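Local coordinates for protein glycogen synthase (Cyanobacterium sp. CLg1, PDB 6GNF) that belongs to the starch and glycogen synthase family of glycosyltransferases and binds ADP and a glycan, at residues Ala137-Ala142 with Trp172-Leu177; Pro178-Glu183 with Asp215-Pro220; Cys25-Glu30 with Thr165-Asn170. One frame throughout, in Å; residues are numbered along the deposited sequence.

Contact 1 (Ala137-Ala142 with Trp172-Leu177); sequences AMLSQA and WHTSLL. With GLC (alpha-D-glucopyranose), chain D.
Ser-140 of helix 132-144 points at the turn formed by Thr-174 to Leu-177. Its CB lies 4.0 Å from CB of Leu-177, and its OG is 3.6 Å from CA of Thr-174. No direct hydrogen bond joins the segments. A water does it instead: it is 2.7 Å from OG of Ser-140, donates to the carbonyl of His-173 and accepts from N of Leu-176. OG stands anti to the carbonyl carbon (chi1 -62°), which brings it to this water; it also has a weak bond back to the carbonyl of Phe-136. Apolar groups flank the serine. CD1 of Leu-176 approaches CB of Ala-137 at 4.3 Å, and CD2 of Leu-139 meets CG2 of Thr-174 at 4.2 Å.

The other end of 172-177 serves the glycan pocket. The Trp-172 and His-173 rings lie against each other, with NE1 of Trp-172 above the rim of the histidine ring. That indole NH bonds O3 of the glucose at 3.3 Å, well off straight (140°), and makes a weak bond to its O2. His-173 turns its ring edge to the same sugar, with NE2 3.0 Å from O3. OG of Ser-175 and its own backbone N both bond the carbonyl of Trp-172 from one face, which closes the short 3-10 turn that leads into the beta turn.

The contact is buried. Leu-177 continues onto Phe-167 and Cys-169 of strand 166-170, Met-138 and Leu-139 reach Tyr-109 of helix 107-110, and Tyr-180 of helix 177-186 covers Ala-137 and Ser-140.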
loop_
_atom_site.group_PDB
_atom_site.type_symbol
_atom_site.label_atom_id
_atom_site.label_comp_id
_atom_site.label_asym_id
_atom_site.label_seq_id
_atom_site.Cartn_x
_atom_site.Cartn_y
_atom_site.Cartn_z
ATOM N N ALA A 137 0.255 -19.387 0.166
ATOM C CA ALA A 137 0.194 -20.374 1.242
ATOM C C ALA A 137 1.612 -20.853 1.597
ATOM O O ALA A 137 1.942 -21.032 2.771
ATOM C CB ALA A 137 -0.677 -21.553 0.850
ATOM N N MET A 138 2.441 -21.077 0.584
ATOM C CA MET A 138 3.817 -21.511 0.828
ATOM C C MET A 138 4.641 -20.439 1.553
ATOM O O MET A 138 5.506 -20.760 2.377
ATOM C CB MET A 138 4.497 -21.903 -0.480
ATOM C CG MET A 138 5.898 -22.493 -0.286
ATOM S SD MET A 138 6.595 -23.187 -1.791
ATOM C CE MET A 138 6.995 -21.670 -2.652
ATOM N N LEU A 139 4.405 -19.172 1.224
ATOM C CA LEU A 139 5.069 -18.076 1.927
ATOM C C LEU A 139 4.758 -18.083 3.421
ATOM O O LEU A 139 5.662 -17.907 4.232
ATOM C CB LEU A 139 4.673 -16.723 1.326
ATOM C CG LEU A 139 5.161 -15.473 2.059
ATOM C CD1 LEU A 139 6.674 -15.459 2.178
ATOM C CD2 LEU A 139 4.678 -14.217 1.345
ATOM N N SER A 140 3.488 -18.292 3.774
ATOM C CA SER A 140 3.075 -18.286 5.179
ATOM C C SER A 140 3.716 -19.432 5.954
ATOM O O SER A 140 4.142 -19.250 7.080
ATOM C CB SER A 140 1.556 -18.344 5.293
ATOM O OG SER A 140 1.008 -17.191 4.679
ATOM N N GLN A 141 3.774 -20.610 5.343
ATOM C CA GLN A 141 4.445 -21.761 5.943
ATOM C C GLN A 141 5.934 -21.526 6.111
ATOM O O GLN A 141 6.514 -21.906 7.122
ATOM C CB GLN A 141 4.266 -23.010 5.077
ATOM C CG GLN A 141 2.842 -23.510 4.983
ATOM C CD GLN A 141 2.690 -24.593 3.937
ATOM O OE1 GLN A 141 3.534 -25.484 3.812
ATOM N NE2 GLN A 141 1.619 -24.519 3.166
ATOM N N ALA A 142 6.567 -20.969 5.085
ATOM C CA ALA A 142 8.008 -20.756 5.125
ATOM C C ALA A 142 8.401 -19.732 6.183
ATOM O O ALA A 142 9.475 -19.868 6.778
ATOM C CB ALA A 142 8.518 -20.321 3.757
ATOM N N TRP A 172 -3.860 -9.754 2.689
ATOM C CA TRP A 172 -4.455 -11.064 2.481
ATOM C C TRP A 172 -3.437 -12.156 2.150
ATOM O O TRP A 172 -3.669 -13.318 2.466
ATOM C CB TRP A 172 -5.544 -11.006 1.409
ATOM C CG TRP A 172 -5.037 -10.801 0.027
ATOM C CD1 TRP A 172 -4.894 -9.611 -0.624
ATOM C CD2 TRP A 172 -4.613 -11.814 -0.893
ATOM N NE1 TRP A 172 -4.396 -9.817 -1.891
ATOM C CE2 TRP A 172 -4.219 -11.162 -2.080
ATOM C CE3 TRP A 172 -4.525 -13.204 -0.828
ATOM C CZ2 TRP A 172 -3.756 -11.859 -3.193
ATOM C CZ3 TRP A 172 -4.056 -13.892 -1.933
ATOM C CH2 TRP A 172 -3.679 -13.219 -3.099
ATOM N N HIS A 173 -2.318 -11.784 1.530
ATOM C CA HIS A 173 -1.327 -12.767 1.054
ATOM C C HIS A 173 -0.785 -13.645 2.169
ATOM O O HIS A 173 -0.411 -14.798 1.937
ATOM C CB HIS A 173 -0.130 -12.087 0.383
ATOM C CG HIS A 173 -0.500 -10.985 -0.557
ATOM N ND1 HIS A 173 -0.525 -9.660 -0.173
ATOM C CD2 HIS A 173 -0.856 -11.011 -1.865
ATOM C CE1 HIS A 173 -0.893 -8.920 -1.203
ATOM N NE2 HIS A 173 -1.102 -9.715 -2.240
ATOM N N THR A 174 -0.684 -13.067 3.361
ATOM C CA THR A 174 -0.115 -13.739 4.515
ATOM C C THR A 174 -1.171 -14.065 5.574
ATOM O O THR A 174 -0.833 -14.408 6.715
ATOM C CB THR A 174 0.953 -12.849 5.166
ATOM O OG1 THR A 174 0.331 -11.648 5.653
ATOM C CG2 THR A 174 2.043 -12.517 4.159
ATOM N N SER A 175 -2.449 -13.971 5.214
ATOM C CA SER A 175 -3.516 -14.069 6.208
ATOM C C SER A 175 -3.813 -15.495 6.678
ATOM O O SER A 175 -4.594 -15.658 7.599
ATOM C CB SER A 175 -4.796 -13.384 5.709
ATOM O OG SER A 175 -5.285 -14.015 4.547
ATOM N N LEU A 176 -3.219 -16.508 6.046
ATOM C CA LEU A 176 -3.332 -17.892 6.532
ATOM C C LEU A 176 -2.280 -18.245 7.595
ATOM O O LEU A 176 -2.366 -19.282 8.243
ATOM C CB LEU A 176 -3.215 -18.894 5.387
ATOM C CG LEU A 176 -4.244 -18.834 4.264
ATOM C CD1 LEU A 176 -3.841 -19.835 3.192
ATOM C CD2 LEU A 176 -5.646 -19.123 4.754
ATOM N N LEU A 177 -1.283 -17.396 7.786
ATOM C CA LEU A 177 -0.221 -17.689 8.756
ATOM C C LEU A 177 -0.737 -18.028 10.171
ATOM O O LEU A 177 -0.202 -18.922 10.830
ATOM C CB LEU A 177 0.790 -16.539 8.808
ATOM C CG LEU A 177 1.981 -16.724 9.752
ATOM C CD1 LEU A 177 3.231 -16.071 9.179
ATOM C CD2 LEU A 177 1.678 -16.173 11.142
HETATM C C1 GLC D . -2.980 -7.295 -6.689
HETATM C C2 GLC D . -2.740 -7.864 -5.282
HETATM C C3 GLC D . -2.914 -6.756 -4.246
HETATM C C4 GLC D . -1.989 -5.587 -4.574
HETATM C C5 GLC D . -2.330 -5.072 -5.978
HETATM C C6 GLC D . -1.521 -3.838 -6.408
HETATM O O2 GLC D . -3.661 -8.919 -4.987
HETATM O O3 GLC D . -2.663 -7.233 -2.925
HETATM O O4 GLC D . -2.178 -4.584 -3.569
HETATM O O5 GLC D . -2.147 -6.144 -6.918
HETATM O O6 GLC D . -0.111 -4.107 -6.468
HETATM O O HOH W 1 -1.420 -16.718 3.543
#

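Contact 2 (Pro178-Glu183 with Asp215-Pro220); sequences PLYLKE and DALNLP
Glu-183 and Leu-219 mark the closest backbone approach, 7.6 Å between their CA atoms, so segment 178-183 of helix 177-186 and the irregular segment 215-220 meet through side chains. Tyr-180 makes the one hydrogen bond. Its OH donates to the carbonyl O of Leu-217 at 2.6 Å, on a lone pair in the carbonyl plane, with a C=O...OH angle of 130°. The acceptor also lies near the plane of the ring, at its edge. The tyrosine CG is turned anti to the carbonyl carbon (chi1 -69°), which sends the ring out across the gap.

Leu-219 wedges between Tyr-180 and Leu-179. One methyl, CD2, rests 3.7 Å from CE1 of Tyr-180, at a slant to the ring. The other, CD1, lies 3.9 Å from CD2 of Leu-179. The leucine crosses both of these side chains at about a right angle.

Further along, Glu-183 and Pro-220 come from opposite directions, and the proline CG and CD lie against the glutamate CG and carboxylate. The glutamate is bent at chi2 (57°). Its CG lies 3.7 Å from CD of Pro-220, while OE2 is 3.5 Å from CG of the proline. Its OE1 is hydrogen-bonded to OH of Tyr-223.

This partly buried contact pins the loop between strand 208-209 and helix 224-227 onto helix 177-186. Leu-217 also touches Trp-257 of helix 257-264, and Tyr-180 packs on Ala-137, Gln-141 and Leu-144 of helix 132-144.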
loop_
_atom_site.group_PDB
_atom_site.type_symbol
_atom_site.label_atom_id
_atom_site.label_comp_id
_atom_site.label_asym_id
_atom_site.label_seq_id
_atom_site.Cartn_x
_atom_site.Cartn_y
_atom_site.Cartn_z
ATOM N N PRO A 178 -1.760 -17.306 10.658
ATOM C CA PRO A 178 -2.311 -17.654 11.970
ATOM C C PRO A 178 -2.914 -19.055 12.032
ATOM O O PRO A 178 -2.839 -19.706 13.073
ATOM C CB PRO A 178 -3.391 -16.597 12.194
ATOM C CG PRO A 178 -2.969 -15.441 11.359
ATOM C CD PRO A 178 -2.337 -16.052 10.143
ATOM N N LEU A 179 -3.466 -19.529 10.920
ATOM C CA LEU A 179 -4.029 -20.872 10.874
ATOM C C LEU A 179 -2.912 -21.905 10.912
ATOM O O LEU A 179 -2.999 -22.890 11.651
ATOM C CB LEU A 179 -4.906 -21.081 9.635
ATOM C CG LEU A 179 -6.285 -20.412 9.676
ATOM C CD1 LEU A 179 -6.185 -18.901 9.585
ATOM C CD2 LEU A 179 -7.170 -20.934 8.558
ATOM N N TYR A 180 -1.871 -21.700 10.110
ATOM C CA TYR A 180 -0.730 -22.610 10.102
ATOM C C TYR A 180 0.005 -22.606 11.443
ATOM O O TYR A 180 0.443 -23.659 11.909
ATOM C CB TYR A 180 0.247 -22.270 8.980
ATOM C CG TYR A 180 -0.288 -22.549 7.598
ATOM C CD1 TYR A 180 -0.706 -23.822 7.239
ATOM C CD2 TYR A 180 -0.363 -21.547 6.641
ATOM C CE1 TYR A 180 -1.196 -24.089 5.967
ATOM C CE2 TYR A 180 -0.851 -21.802 5.367
ATOM C CZ TYR A 180 -1.270 -23.069 5.033
ATOM O OH TYR A 180 -1.754 -23.323 3.768
ATOM N N LEU A 181 0.118 -21.434 12.064
ATOM C CA LEU A 181 0.717 -21.320 13.395
ATOM C C LEU A 181 0.025 -22.254 14.380
ATOM O O LEU A 181 0.675 -22.967 15.145
ATOM C CB LEU A 181 0.614 -19.882 13.915
ATOM C CG LEU A 181 1.102 -19.642 15.341
ATOM C CD1 LEU A 181 2.569 -20.023 15.480
ATOM C CD2 LEU A 181 0.890 -18.202 15.755
ATOM N N LYS A 182 -1.300 -22.211 14.392
ATOM C CA LYS A 182 -2.082 -23.083 15.269
ATOM C C LYS A 182 -1.955 -24.546 14.907
ATOM O O LYS A 182 -1.757 -25.392 15.780
ATOM C CB LYS A 182 -3.552 -22.705 15.228
ATOM C CG LYS A 182 -3.806 -21.402 15.929
ATOM C CD LYS A 182 -5.251 -20.981 15.829
ATOM C CE LYS A 182 -5.426 -19.673 16.567
ATOM N NZ LYS A 182 -6.821 -19.215 16.452
ATOM N N GLU A 183 -2.121 -24.849 13.626
ATOM C CA GLU A 183 -2.234 -26.235 13.200
ATOM C C GLU A 183 -0.904 -26.971 13.195
ATOM O O GLU A 183 -0.828 -28.071 13.718
ATOM C CB GLU A 183 -2.897 -26.321 11.824
ATOM C CG GLU A 183 -3.237 -27.735 11.376
ATOM C CD GLU A 183 -4.149 -28.481 12.344
ATOM O OE1 GLU A 183 -4.907 -27.841 13.120
ATOM O OE2 GLU A 183 -4.126 -29.724 12.321
ATOM N N ASP A 215 -8.288 -27.855 -0.916
ATOM C CA ASP A 215 -7.340 -28.940 -0.680
ATOM C C ASP A 215 -5.898 -28.457 -0.805
ATOM O O ASP A 215 -4.998 -29.040 -0.219
ATOM C CB ASP A 215 -7.589 -30.106 -1.645
ATOM C CG ASP A 215 -8.889 -30.838 -1.366
ATOM O OD1 ASP A 215 -9.379 -30.768 -0.223
ATOM O OD2 ASP A 215 -9.417 -31.502 -2.289
ATOM N N ALA A 216 -5.680 -27.423 -1.612
ATOM C CA ALA A 216 -4.351 -26.877 -1.808
ATOM C C ALA A 216 -3.782 -26.182 -0.575
ATOM O O ALA A 216 -2.578 -25.928 -0.525
ATOM C CB ALA A 216 -4.350 -25.916 -2.989
ATOM N N LEU A 217 -4.625 -25.857 0.399
ATOM C CA LEU A 217 -4.165 -25.193 1.625
ATOM C C LEU A 217 -3.515 -26.135 2.641
ATOM O O LEU A 217 -2.804 -25.681 3.523
ATOM C CB LEU A 217 -5.336 -24.454 2.285
ATOM C CG LEU A 217 -6.035 -23.423 1.392
ATOM C CD1 LEU A 217 -7.144 -22.725 2.157
ATOM C CD2 LEU A 217 -5.036 -22.411 0.858
ATOM N N ASN A 218 -3.747 -27.438 2.506
ATOM C CA ASN A 218 -3.294 -28.433 3.490
ATOM C C ASN A 218 -3.677 -28.086 4.916
ATOM O O ASN A 218 -2.824 -28.108 5.816
ATOM C CB ASN A 218 -1.782 -28.646 3.413
ATOM C CG ASN A 218 -1.345 -29.188 2.077
ATOM O OD1 ASN A 218 -1.555 -30.361 1.762
ATOM N ND2 ASN A 218 -0.699 -28.343 1.292
ATOM N N LEU A 219 -4.953 -27.765 5.099
ATOM C CA LEU A 219 -5.502 -27.515 6.410
ATOM C C LEU A 219 -6.678 -28.446 6.628
ATOM O O LEU A 219 -7.443 -28.720 5.698
ATOM C CB LEU A 219 -5.971 -26.075 6.515
ATOM C CG LEU A 219 -4.888 -25.012 6.597
ATOM C CD1 LEU A 219 -5.498 -23.640 6.386
ATOM C CD2 LEU A 219 -4.166 -25.070 7.936
ATOM N N PRO A 220 -6.863 -28.896 7.874
ATOM C CA PRO A 220 -8.006 -29.740 8.166
ATOM C C PRO A 220 -9.327 -28.973 8.135
ATOM O O PRO A 220 -9.333 -27.746 8.025
ATOM C CB PRO A 220 -7.697 -30.276 9.561
ATOM C CG PRO A 220 -6.813 -29.255 10.178
ATOM C CD PRO A 220 -6.057 -28.596 9.071
#

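Contact 3 (Cys25-Glu30 with Thr165-Asn170); sequences CFVSTE and TIFVCN
Phe-26 and Val-168 sit side by side on one face of a parallel strand pair. The valine is the bump: its CB stands over the phenylalanine ring, 4.1 Å from the centroid and 15° off the normal, a CH-pi contact. Its CG1 lies 3.8 Å from CE2 of the ring. The amide of Asn-170 borders the ring edge, with ND2 3.8 Å from CD2 of Phe-26. CB of Ser-28 leans on CB of Asn-170. Helix 39-54 adds Pro-48 and Leu-51 against Phe-26.

The other face carries Cys-25, Val-27, Phe-167 and Cys-169. Here CG2 of Thr-165 fills the hollow between two neighbours. It stands over the centre of the Phe-167 ring and 3.9 Å from CB of Cys-25. SG of Cys-25, anti to its own N (chi1 180°), lies 4.0 Å from CD1 of Phe-167, an oblique sulfur-aromatic contact. CG2 of Val-27 lies more loosely at the ring edge. Helix 132-144 touches this face through Ala-143 and Leu-144.

The backbones join two central strands of a Rossmann-like sheet. N and O of Cys-25 hydrogen-bond to O of Ile-166 and N of Val-168; N and O of Val-27 to O of Val-168 and N of Asn-170. The Val-27 carbonyl receives two donors from Asn-170: N at 3.1 Å and ND2 at 3.0 Å. ND2 comes from above the carbonyl plane, with the oxygen in the amide plane. A water links O of Asn-170 to N of Thr-29. OD1 of Asn-170 is hydrogen-bonded to NE2 of His-201. Gripped at both ends, the buried amide is probably fixed in its rotation.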
loop_
_atom_site.group_PDB
_atom_site.type_symbol
_atom_site.label_atom_id
_atom_site.label_comp_id
_atom_site.label_asym_id
_atom_site.label_seq_id
_atom_site.Cartn_x
_atom_site.Cartn_y
_atom_site.Cartn_z
ATOM N N CYS A 25 8.329 -10.189 13.821
ATOM C CA CYS A 25 8.597 -10.766 12.513
ATOM C C CYS A 25 7.509 -10.325 11.530
ATOM O O CYS A 25 6.363 -10.761 11.648
ATOM C CB CYS A 25 8.633 -12.285 12.632
ATOM S SG CYS A 25 8.945 -13.135 11.076
ATOM N N PHE A 26 7.860 -9.424 10.608
ATOM C CA PHE A 26 6.917 -8.917 9.596
ATOM C C PHE A 26 6.922 -9.850 8.408
ATOM O O PHE A 26 7.993 -10.213 7.903
ATOM C CB PHE A 26 7.329 -7.531 9.090
ATOM C CG PHE A 26 6.933 -6.409 9.998
ATOM C CD1 PHE A 26 7.612 -6.188 11.176
ATOM C CD2 PHE A 26 5.889 -5.565 9.665
ATOM C CE1 PHE A 26 7.252 -5.146 12.018
ATOM C CE2 PHE A 26 5.522 -4.521 10.499
ATOM C CZ PHE A 26 6.206 -4.309 11.675
ATOM N N VAL A 27 5.736 -10.227 7.947
ATOM C CA VAL A 27 5.632 -11.108 6.802
ATOM C C VAL A 27 4.828 -10.383 5.729
ATOM O O VAL A 27 3.758 -9.852 5.997
ATOM C CB VAL A 27 4.959 -12.442 7.193
ATOM C CG1 VAL A 27 5.075 -13.455 6.066
ATOM C CG2 VAL A 27 5.602 -13.005 8.455
ATOM N N SER A 28 5.377 -10.307 4.522
ATOM C CA SER A 28 4.671 -9.669 3.417
ATOM C C SER A 28 5.198 -10.120 2.077
ATOM O O SER A 28 6.242 -10.747 1.988
ATOM C CB SER A 28 4.762 -8.135 3.505
ATOM O OG SER A 28 6.046 -7.645 3.281
ATOM N N THR A 29 4.500 -9.711 1.029
ATOM C CA THR A 29 4.958 -9.933 -0.341
ATOM C C THR A 29 5.914 -8.844 -0.813
ATOM O O THR A 29 6.573 -9.024 -1.818
ATOM C CB THR A 29 3.766 -9.967 -1.309
ATOM O OG1 THR A 29 2.908 -8.854 -1.019
ATOM C CG2 THR A 29 2.981 -11.222 -1.112
ATOM N N GLU A 30 5.950 -7.710 -0.108
ATOM C CA GLU A 30 6.703 -6.547 -0.558
ATOM C C GLU A 30 7.537 -5.969 0.569
ATOM O O GLU A 30 7.026 -5.762 1.664
ATOM C CB GLU A 30 5.749 -5.444 -1.004
ATOM C CG GLU A 30 5.111 -5.638 -2.357
ATOM C CD GLU A 30 4.168 -4.498 -2.726
ATOM O OE1 GLU A 30 4.431 -3.317 -2.379
ATOM O OE2 GLU A 30 3.149 -4.806 -3.377
ATOM N N THR A 165 7.655 -14.692 19.789
ATOM C CA THR A 165 7.656 -13.858 18.611
ATOM C C THR A 165 6.254 -13.368 18.290
ATOM O O THR A 165 5.294 -14.099 18.470
ATOM C CB THR A 165 8.216 -14.659 17.424
ATOM O OG1 THR A 165 9.599 -14.930 17.687
ATOM C CG2 THR A 165 8.070 -13.889 16.114
ATOM N N ILE A 166 6.163 -12.119 17.842
ATOM C CA ILE A 166 4.939 -11.556 17.302
ATOM C C ILE A 166 5.064 -11.554 15.782
ATOM O O ILE A 166 5.920 -10.865 15.228
ATOM C CB ILE A 166 4.719 -10.113 17.798
ATOM C CG1 ILE A 166 4.544 -10.096 19.318
ATOM C CG2 ILE A 166 3.494 -9.486 17.140
ATOM C CD1 ILE A 166 4.604 -8.716 19.926
ATOM N N PHE A 167 4.198 -12.307 15.111
ATOM C CA PHE A 167 4.137 -12.301 13.658
ATOM C C PHE A 167 3.182 -11.203 13.188
ATOM O O PHE A 167 2.001 -11.228 13.519
ATOM C CB PHE A 167 3.640 -13.651 13.134
ATOM C CG PHE A 167 4.619 -14.778 13.318
ATOM C CD1 PHE A 167 5.636 -14.991 12.398
ATOM C CD2 PHE A 167 4.518 -15.636 14.404
ATOM C CE1 PHE A 167 6.536 -16.027 12.564
ATOM C CE2 PHE A 167 5.411 -16.671 14.574
ATOM C CZ PHE A 167 6.419 -16.871 13.650
ATOM N N VAL A 168 3.685 -10.263 12.392
ATOM C CA VAL A 168 2.836 -9.251 11.767
ATOM C C VAL A 168 2.566 -9.653 10.318
ATOM O O VAL A 168 3.465 -9.648 9.468
ATOM C CB VAL A 168 3.475 -7.853 11.824
ATOM C CG1 VAL A 168 2.544 -6.813 11.220
ATOM C CG2 VAL A 168 3.788 -7.471 13.263
ATOM N N CYS A 169 1.332 -10.078 10.068
ATOM C CA CYS A 169 0.895 -10.536 8.757
ATOM C C CYS A 169 0.291 -9.371 7.986
ATOM O O CYS A 169 -0.742 -8.830 8.377
ATOM C CB CYS A 169 -0.152 -11.629 8.930
ATOM S SG CYS A 169 0.407 -12.921 10.069
ATOM N N ASN A 170 0.940 -9.008 6.887
ATOM C CA ASN A 170 0.510 -7.880 6.087
ATOM C C ASN A 170 -0.393 -8.330 4.957
ATOM O O ASN A 170 0.001 -9.129 4.121
ATOM C CB ASN A 170 1.731 -7.138 5.548
ATOM C CG ASN A 170 2.495 -6.443 6.645
ATOM O OD1 ASN A 170 2.176 -5.324 7.029
ATOM N ND2 ASN A 170 3.507 -7.117 7.184
HETATM O O HOH W 2 1.855 -8.965 2.163
#

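Overall arrangement
All three contacts belong to the N-terminal domain of this GT-B type protein. Contact 3 pairs two strands in the middle of the sheet. Contact 1 lies about 9 Å from it, centre to centre, where the loop leaving strand 166-170 meets helix 132-144. Contact 2 is about 9 Å from contact 1 and about 17 Å from contact 3. CG of His-173 (contact 1) lies 3.5 Å from CG2 of Thr-29 (contact 3), and CB of Ala-137 3.6 Å from OH of Tyr-180 (contact 2). Contact 1 holds glycan-pocket residues; the Asn-170 side chain is about 8 Å from the bound AC1 and about 10 Å from the glucose. OG1 of Thr-37 hydrogen-bonds to that glucose and to OE2 of Glu-30.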